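Local coordinates for protein tryptophan decarboxylase 1 (Oryza sativa subsp. japonica, PDB 6KHO) that decarboxylates L-tryptophan to tryptamine and 5-hydroxy-L-tryptophan to serotonin with the help of pyridoxal 5'-phosphate, working as a homodimer, at residues D241-Q254 with A277-F291. Sequence-based numbering, arbitrary orientation.
Sequences DYGLDPARLLEAMQ and AVDPVGAVADVAARF
The methyl of Ala277 packs against the backbone of Asp241 and Tyr242, with its CB 3.4 Å from Asp241 O. Two waters join the same loops: one donates to Asp241 O and accepts from Val278 N, the other donates to both Tyr242 O and Asp279 OD1. Leu244 N gives Asp279 OD1 a hydrogen bond of 2.8 Å, reaching it from above the carboxylate plane, 51° out of it. Thr269 N holds the other carboxylate oxygen, so backbone donors from two parts of the chain fix the turn of this buried group. Replacing Asp279 by an alanine would probably leave Leu244 N and Thr269 N each without its acceptor and cost the second water its bond to the carboxylate. Pro246 lays its CG against Pro280 CG and Ala283 CB, both at 3.7 Å, where the two helices begin. Further on, Val287 is a knob in the hole formed by Pro246, Leu249, Leu250 and Met253; with CG1 anti to its backbone N (chi1 174°), that methyl is turned to Leu250 CB at 3.6 Å while CG2 is turned to Pro246. Leu250 CD1 meets the Phe291 ring at its edge, in plane, whereas Met253 CB covers one face in a CH-pi contact, 4.0 Å from the centroid, and Met253 SD approaches that ring obliquely. The axes of 246-254 and 281-289 come within 9.6 Å at an angle of 17°, and Leu249, Met253 and Val284 all reach Val266 of strand 262-269. Neighbouring helices packed side by side on a largely parallel sheet, linked through that strand, are characteristic of the large domain of fold-type I pyridoxal-phosphate enzymes, to which group II decarboxylases belong.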
ATOM      1  N   ASP A 241      -8.395   3.903  33.351  1.00 46.46           N
ATOM      2  CA  ASP A 241      -7.064   3.712  32.778  1.00 44.86           C
ATOM      3  C   ASP A 241      -7.036   4.166  31.322  1.00 45.68           C
ATOM      4  O   ASP A 241      -6.397   3.553  30.461  1.00 42.79           O
ATOM      5  CB  ASP A 241      -6.603   2.265  32.930  1.00 43.85           C
ATOM      6  CG  ASP A 241      -6.301   1.908  34.378  1.00 49.59           C
ATOM      7  OD1 ASP A 241      -5.771   2.780  35.107  1.00 48.42           O
ATOM      8  OD2 ASP A 241      -6.599   0.768  34.790  1.00 48.20           O
ATOM      9  N   TYR A 242      -7.751   5.253  31.053  1.00 40.48           N
ATOM     10  CA  TYR A 242      -7.837   5.915  29.759  1.00 44.63           C
ATOM     11  C   TYR A 242      -8.508   5.056  28.686  1.00 40.36           C
ATOM     12  O   TYR A 242      -8.435   5.394  27.503  1.00 38.59           O
ATOM     13  CB  TYR A 242      -6.449   6.404  29.321  1.00 43.09           C
ATOM     14  CG  TYR A 242      -5.903   7.400  30.334  1.00 45.55           C
ATOM     15  CD1 TYR A 242      -6.246   8.749  30.258  1.00 43.75           C
ATOM     16  CD2 TYR A 242      -5.101   6.984  31.397  1.00 44.17           C
ATOM     17  CE1 TYR A 242      -5.778   9.671  31.193  1.00 48.83           C
ATOM     18  CE2 TYR A 242      -4.625   7.902  32.343  1.00 46.66           C
ATOM     19  CZ  TYR A 242      -4.971   9.245  32.232  1.00 48.15           C
ATOM     20  OH  TYR A 242      -4.518  10.168  33.148  1.00 48.49           O
ATOM     21  N   GLY A 243      -9.196   3.971  29.075  1.00 39.32           N
ATOM     22  CA  GLY A 243     -10.094   3.294  28.159  1.00 41.21           C
ATOM     23  C   GLY A 243     -11.426   4.023  28.005  1.00 44.72           C
ATOM     24  O   GLY A 243     -11.831   4.829  28.846  1.00 40.52           O
ATOM     25  N   LEU A 244     -12.117   3.739  26.901  1.00 42.03           N
ATOM     26  CA  LEU A 244     -13.402   4.382  26.642  1.00 38.30           C
ATOM     27  C   LEU A 244     -14.443   3.957  27.676  1.00 42.92           C
ATOM     28  O   LEU A 244     -14.649   2.762  27.917  1.00 40.75           O
ATOM     29  CB  LEU A 244     -13.891   4.050  25.234  1.00 39.95           C
ATOM     30  CG  LEU A 244     -15.219   4.682  24.807  1.00 40.61           C
ATOM     31  CD1 LEU A 244     -15.152   6.208  24.842  1.00 40.98           C
ATOM     32  CD2 LEU A 244     -15.587   4.202  23.411  1.00 39.71           C
ATOM     33  N   ASP A 245     -15.083   4.945  28.303  1.00 39.70           N
ATOM     34  CA  ASP A 245     -16.195   4.686  29.210  1.00 41.62           C
ATOM     35  C   ASP A 245     -17.471   4.535  28.387  1.00 39.26           C
ATOM     36  O   ASP A 245     -17.862   5.482  27.694  1.00 39.87           O
ATOM     37  CB  ASP A 245     -16.334   5.829  30.213  1.00 46.64           C
ATOM     38  CG  ASP A 245     -17.382   5.558  31.298  1.00 49.01           C
ATOM     39  OD1 ASP A 245     -18.087   4.523  31.249  1.00 47.39           O
ATOM     40  OD2 ASP A 245     -17.481   6.391  32.224  1.00 50.50           O
ATOM     41  N   PRO A 246     -18.127   3.373  28.405  1.00 37.50           N
ATOM     42  CA  PRO A 246     -19.304   3.203  27.541  1.00 40.33           C
ATOM     43  C   PRO A 246     -20.469   4.092  27.945  1.00 41.52           C
ATOM     44  O   PRO A 246     -21.300   4.426  27.093  1.00 39.65           O
ATOM     45  CB  PRO A 246     -19.644   1.711  27.694  1.00 42.95           C
ATOM     46  CG  PRO A 246     -18.459   1.100  28.365  1.00 43.11           C
ATOM     47  CD  PRO A 246     -17.852   2.165  29.196  1.00 39.38           C
ATOM     48  N   ALA A 247     -20.547   4.504  29.217  1.00 40.32           N
ATOM     49  CA  ALA A 247     -21.564   5.477  29.600  1.00 42.45           C
ATOM     50  C   ALA A 247     -21.338   6.807  28.893  1.00 41.78           C
ATOM     51  O   ALA A 247     -22.290   7.429  28.411  1.00 43.31           O
ATOM     52  CB  ALA A 247     -21.574   5.664  31.118  1.00 42.55           C
ATOM     53  N   ARG A 248     -20.081   7.251  28.803  1.00 38.39           N
ATOM     54  CA  ARG A 248     -19.797   8.491  28.086  1.00 42.39           C
ATOM     55  C   ARG A 248     -20.088   8.348  26.594  1.00 43.52           C
ATOM     56  O   ARG A 248     -20.525   9.309  25.948  1.00 43.53           O
ATOM     57  CB  ARG A 248     -18.338   8.918  28.311  1.00 42.62           C
ATOM     58  CG  ARG A 248     -18.113   9.755  29.572  1.00 50.77           C
ATOM     59  CD  ARG A 248     -16.664  10.217  29.737  1.00 52.79           C
ATOM     60  NE  ARG A 248     -16.316  10.390  31.151  1.00 57.40           N
ATOM     61  CZ  ARG A 248     -15.132  10.808  31.602  1.00 59.43           C
ATOM     62  NH1 ARG A 248     -14.153  11.106  30.756  1.00 56.46           N
ATOM     63  NH2 ARG A 248     -14.922  10.927  32.908  1.00 62.97           N
ATOM     64  N   LEU A 249     -19.864   7.157  26.031  1.00 39.58           N
ATOM     65  CA  LEU A 249     -20.181   6.943  24.623  1.00 38.45           C
ATOM     66  C   LEU A 249     -21.690   6.987  24.386  1.00 37.59           C
ATOM     67  O   LEU A 249     -22.163   7.627  23.437  1.00 35.78           O
ATOM     68  CB  LEU A 249     -19.592   5.610  24.159  1.00 34.70           C
ATOM     69  CG  LEU A 249     -20.047   5.147  22.778  1.00 36.42           C
ATOM     70  CD1 LEU A 249     -19.525   6.074  21.686  1.00 35.71           C
ATOM     71  CD2 LEU A 249     -19.628   3.700  22.510  1.00 33.65           C
ATOM     72  N   LEU A 250     -22.460   6.309  25.244  1.00 37.75           N
ATOM     73  CA  LEU A 250     -23.916   6.288  25.089  1.00 41.16           C
ATOM     74  C   LEU A 250     -24.506   7.692  25.196  1.00 41.42           C
ATOM     75  O   LEU A 250     -25.411   8.058  24.431  1.00 38.53           O
ATOM     76  CB  LEU A 250     -24.542   5.355  26.130  1.00 37.60           C
ATOM     77  CG  LEU A 250     -26.075   5.277  26.207  1.00 38.48           C
ATOM     78  CD1 LEU A 250     -26.712   5.113  24.837  1.00 37.90           C
ATOM     79  CD2 LEU A 250     -26.481   4.119  27.097  1.00 40.82           C
ATOM     80  N   GLU A 251     -24.000   8.501  26.127  1.00 40.48           N
ATOM     81  CA  GLU A 251     -24.525   9.852  26.262  1.00 41.66           C
ATOM     82  C   GLU A 251     -24.240  10.684  25.015  1.00 43.59           C
ATOM     83  O   GLU A 251     -25.121  11.399  24.525  1.00 36.64           O
ATOM     84  CB  GLU A 251     -23.938  10.497  27.515  1.00 43.39           C
ATOM     85  CG  GLU A 251     -24.083  11.986  27.571  1.00 51.13           C
ATOM     86  CD  GLU A 251     -23.170  12.600  28.614  1.00 63.32           C
ATOM     87  OE1 GLU A 251     -23.349  13.798  28.934  1.00 70.14           O
ATOM     88  OE2 GLU A 251     -22.264  11.881  29.104  1.00 62.26           O
ATOM     89  N   ALA A 252     -23.029  10.570  24.454  1.00 37.44           N
ATOM     90  CA  ALA A 252     -22.700  11.319  23.243  1.00 35.66           C
ATOM     91  C   ALA A 252     -23.566  10.887  22.063  1.00 36.05           C
ATOM     92  O   ALA A 252     -24.062  11.727  21.302  1.00 37.14           O
ATOM     93  CB  ALA A 252     -21.216  11.143  22.896  1.00 39.58           C
ATOM     94  N   MET A 253     -23.736   9.574  21.878  1.00 37.57           N
ATOM     95  CA  MET A 253     -24.498   9.081  20.733  1.00 34.96           C
ATOM     96  C   MET A 253     -25.983   9.401  20.879  1.00 38.08           C
ATOM     97  O   MET A 253     -26.648   9.754  19.895  1.00 36.61           O
ATOM     98  CB  MET A 253     -24.299   7.574  20.572  1.00 36.12           C
ATOM     99  CG  MET A 253     -22.867   7.147  20.223  1.00 34.51           C
ATOM    100  SD  MET A 253     -22.883   5.506  19.483  1.00 41.65           S
ATOM    101  CE  MET A 253     -22.682   4.529  20.849  1.00 34.27           C
ATOM    102  N   GLN A 254     -26.520   9.262  22.095  1.00 36.90           N
ATOM    103  CA  GLN A 254     -27.925   9.598  22.338  1.00 40.06           C
ATOM    104  C   GLN A 254     -28.183  11.083  22.084  1.00 39.15           C
ATOM    105  O   GLN A 254     -29.165  11.457  21.426  1.00 39.05           O
ATOM    106  CB  GLN A 254     -28.313   9.207  23.770  1.00 38.54           C
ATOM    107  CG  GLN A 254     -29.826   9.238  24.057  1.00 40.25           C
ATOM    108  CD  GLN A 254     -30.620   8.374  23.101  1.00 39.44           C
ATOM    109  OE1 GLN A 254     -31.195   8.867  22.126  1.00 41.43           O
ATOM    110  NE2 GLN A 254     -30.654   7.077  23.369  1.00 39.75           N
ATOM    111  N   ALA A 277      -3.998   1.658  26.568  1.00 33.65           N
ATOM    112  CA  ALA A 277      -5.331   1.508  27.128  1.00 37.16           C
ATOM    113  C   ALA A 277      -6.128   0.510  26.286  1.00 39.40           C
ATOM    114  O   ALA A 277      -5.826   0.273  25.111  1.00 33.92           O
ATOM    115  CB  ALA A 277      -6.043   2.861  27.190  1.00 37.16           C
ATOM    116  N   VAL A 278      -7.156  -0.082  26.896  1.00 36.22           N
ATOM    117  CA  VAL A 278      -7.978  -1.093  26.233  1.00 37.24           C
ATOM    118  C   VAL A 278      -9.443  -0.726  26.406  1.00 39.44           C
ATOM    119  O   VAL A 278      -9.942  -0.688  27.535  1.00 36.10           O
ATOM    120  CB  VAL A 278      -7.722  -2.503  26.783  1.00 36.53           C
ATOM    121  CG1 VAL A 278      -8.755  -3.466  26.217  1.00 43.08           C
ATOM    122  CG2 VAL A 278      -6.293  -2.971  26.437  1.00 38.36           C
ATOM    123  N   ASP A 279     -10.128  -0.464  25.295  1.00 38.12           N
ATOM    124  CA  ASP A 279     -11.558  -0.173  25.335  1.00 38.70           C
ATOM    125  C   ASP A 279     -12.346  -1.461  25.586  1.00 39.71           C
ATOM    126  O   ASP A 279     -11.964  -2.527  25.093  1.00 41.11           O
ATOM    127  CB  ASP A 279     -12.008   0.479  24.015  1.00 38.42           C
ATOM    128  CG  ASP A 279     -11.386   1.869  23.782  1.00 39.42           C
ATOM    129  OD1 ASP A 279     -10.838   2.462  24.741  1.00 39.51           O
ATOM    130  OD2 ASP A 279     -11.458   2.383  22.636  1.00 38.29           O
ATOM    131  N   PRO A 280     -13.455  -1.401  26.356  1.00 40.75           N
ATOM    132  CA  PRO A 280     -14.240  -2.619  26.613  1.00 37.83           C
ATOM    133  C   PRO A 280     -15.115  -2.974  25.420  1.00 42.04           C
ATOM    134  O   PRO A 280     -16.169  -2.359  25.210  1.00 37.20           O
ATOM    135  CB  PRO A 280     -15.077  -2.240  27.841  1.00 38.29           C
ATOM    136  CG  PRO A 280     -15.280  -0.757  27.689  1.00 38.60           C
ATOM    137  CD  PRO A 280     -14.061  -0.208  26.984  1.00 40.15           C
ATOM    138  N   VAL A 281     -14.686  -3.975  24.643  1.00 36.51           N
ATOM    139  CA  VAL A 281     -15.226  -4.176  23.298  1.00 37.73           C
ATOM    140  C   VAL A 281     -16.708  -4.530  23.350  1.00 36.31           C
ATOM    141  O   VAL A 281     -17.523  -3.951  22.622  1.00 35.58           O
ATOM    142  CB  VAL A 281     -14.418  -5.256  22.551  1.00 35.99           C
ATOM    143  CG1 VAL A 281     -15.100  -5.614  21.248  1.00 32.45           C
ATOM    144  CG2 VAL A 281     -12.976  -4.784  22.305  1.00 33.93           C
ATOM    145  N   GLY A 282     -17.072  -5.511  24.181  1.00 35.90           N
ATOM    146  CA  GLY A 282     -18.467  -5.916  24.256  1.00 37.89           C
ATOM    147  C   GLY A 282     -19.383  -4.787  24.692  1.00 37.44           C
ATOM    148  O   GLY A 282     -20.442  -4.560  24.096  1.00 37.94           O
ATOM    149  N   ALA A 283     -18.983  -4.051  25.728  1.00 37.97           N
ATOM    150  CA  ALA A 283     -19.831  -2.965  26.211  1.00 37.17           C
ATOM    151  C   ALA A 283     -20.005  -1.874  25.159  1.00 39.40           C
ATOM    152  O   ALA A 283     -21.078  -1.265  25.072  1.00 36.12           O
ATOM    153  CB  ALA A 283     -19.251  -2.378  27.499  1.00 39.61           C
ATOM    154  N   VAL A 284     -18.977  -1.626  24.341  1.00 36.62           N
ATOM    155  CA  VAL A 284     -19.086  -0.629  23.277  1.00 34.47           C
ATOM    156  C   VAL A 284     -20.056  -1.100  22.199  1.00 31.92           C
ATOM    157  O   VAL A 284     -20.877  -0.323  21.698  1.00 36.54           O
ATOM    158  CB  VAL A 284     -17.693  -0.329  22.685  1.00 37.27           C
ATOM    159  CG1 VAL A 284     -17.807   0.465  21.383  1.00 34.71           C
ATOM    160  CG2 VAL A 284     -16.859   0.437  23.689  1.00 38.75           C
ATOM    161  N   ALA A 285     -19.942  -2.366  21.792  1.00 33.21           N
ATOM    162  CA  ALA A 285     -20.817  -2.886  20.750  1.00 33.04           C
ATOM    163  C   ALA A 285     -22.278  -2.820  21.186  1.00 36.15           C
ATOM    164  O   ALA A 285     -23.163  -2.525  20.379  1.00 35.42           O
ATOM    165  CB  ALA A 285     -20.429  -4.323  20.419  1.00 33.39           C
ATOM    166  N   ASP A 286     -22.542  -3.107  22.459  1.00 34.30           N
ATOM    167  CA  ASP A 286     -23.910  -3.057  22.962  1.00 35.93           C
ATOM    168  C   ASP A 286     -24.461  -1.640  22.904  1.00 37.29           C
ATOM    169  O   ASP A 286     -25.612  -1.428  22.501  1.00 41.00           O
ATOM    170  CB  ASP A 286     -23.948  -3.604  24.387  1.00 37.02           C
ATOM    171  CG  ASP A 286     -23.641  -5.082  24.443  1.00 40.76           C
ATOM    172  OD1 ASP A 286     -23.597  -5.720  23.364  1.00 44.45           O
ATOM    173  OD2 ASP A 286     -23.420  -5.609  25.557  1.00 43.49           O
ATOM    174  N   VAL A 287     -23.644  -0.652  23.273  1.00 36.20           N
ATOM    175  CA  VAL A 287     -24.078   0.737  23.185  1.00 34.29           C
ATOM    176  C   VAL A 287     -24.365   1.110  21.735  1.00 37.31           C
ATOM    177  O   VAL A 287     -25.414   1.685  21.417  1.00 37.57           O
ATOM    178  CB  VAL A 287     -23.032   1.664  23.827  1.00 37.68           C
ATOM    179  CG1 VAL A 287     -23.405   3.082  23.605  1.00 38.59           C
ATOM    180  CG2 VAL A 287     -22.951   1.404  25.325  1.00 37.94           C
ATOM    181  N   ALA A 288     -23.458   0.743  20.823  1.00 33.35           N
ATOM    182  CA  ALA A 288     -23.632   1.140  19.434  1.00 33.60           C
ATOM    183  C   ALA A 288     -24.819   0.438  18.794  1.00 31.08           C
ATOM    184  O   ALA A 288     -25.416   0.966  17.849  1.00 30.85           O
ATOM    185  CB  ALA A 288     -22.350   0.847  18.644  1.00 33.63           C
ATOM    186  N   ALA A 289     -25.171  -0.752  19.285  1.00 32.48           N
ATOM    187  CA  ALA A 289     -26.292  -1.481  18.711  1.00 35.26           C
ATOM    188  C   ALA A 289     -27.620  -0.763  18.938  1.00 36.45           C
ATOM    189  O   ALA A 289     -28.556  -0.961  18.162  1.00 35.36           O
ATOM    190  CB  ALA A 289     -26.344  -2.892  19.289  1.00 33.75           C
ATOM    191  N   ARG A 290     -27.713   0.081  19.966  1.00 35.96           N
ATOM    192  CA  ARG A 290     -28.910   0.892  20.159  1.00 41.76           C
ATOM    193  C   ARG A 290     -29.160   1.816  18.980  1.00 42.90           C
ATOM    194  O   ARG A 290     -30.300   2.244  18.771  1.00 40.85           O
ATOM    195  CB  ARG A 290     -28.791   1.721  21.444  1.00 41.79           C
ATOM    196  CG  ARG A 290     -28.501   0.915  22.701  1.00 44.59           C
ATOM    197  CD  ARG A 290     -29.059   1.602  23.946  1.00 49.42           C
ATOM    198  NE  ARG A 290     -29.213   0.658  25.050  1.00 62.25           N
ATOM    199  CZ  ARG A 290     -30.387   0.226  25.509  1.00 58.14           C
ATOM    200  NH1 ARG A 290     -31.516   0.656  24.957  1.00 53.49           N
ATOM    201  NH2 ARG A 290     -30.436  -0.638  26.518  1.00 57.61           N
ATOM    202  N   PHE A 291     -28.118   2.137  18.211  1.00 33.37           N
ATOM    203  CA  PHE A 291     -28.230   3.045  17.083  1.00 35.25           C
ATOM    204  C   PHE A 291     -27.952   2.377  15.744  1.00 34.60           C
ATOM    205  O   PHE A 291     -27.995   3.056  14.712  1.00 36.65           O
ATOM    206  CB  PHE A 291     -27.286   4.234  17.291  1.00 35.05           C
ATOM    207  CG  PHE A 291     -27.422   4.850  18.649  1.00 35.91           C
ATOM    208  CD1 PHE A 291     -28.346   5.854  18.874  1.00 39.76           C
ATOM    209  CD2 PHE A 291     -26.664   4.391  19.711  1.00 35.57           C
ATOM    210  CE1 PHE A 291     -28.496   6.406  20.144  1.00 42.09           C
ATOM    211  CE2 PHE A 291     -26.798   4.929  20.970  1.00 37.98           C
ATOM    212  CZ  PHE A 291     -27.716   5.941  21.195  1.00 40.25           C
TER
HETATM  213  O   HOH W   1      -7.475   1.054  29.692  1.00 40.29           O
HETATM  214  O   HOH W   2      -8.982   4.636  24.726  1.00 37.98           O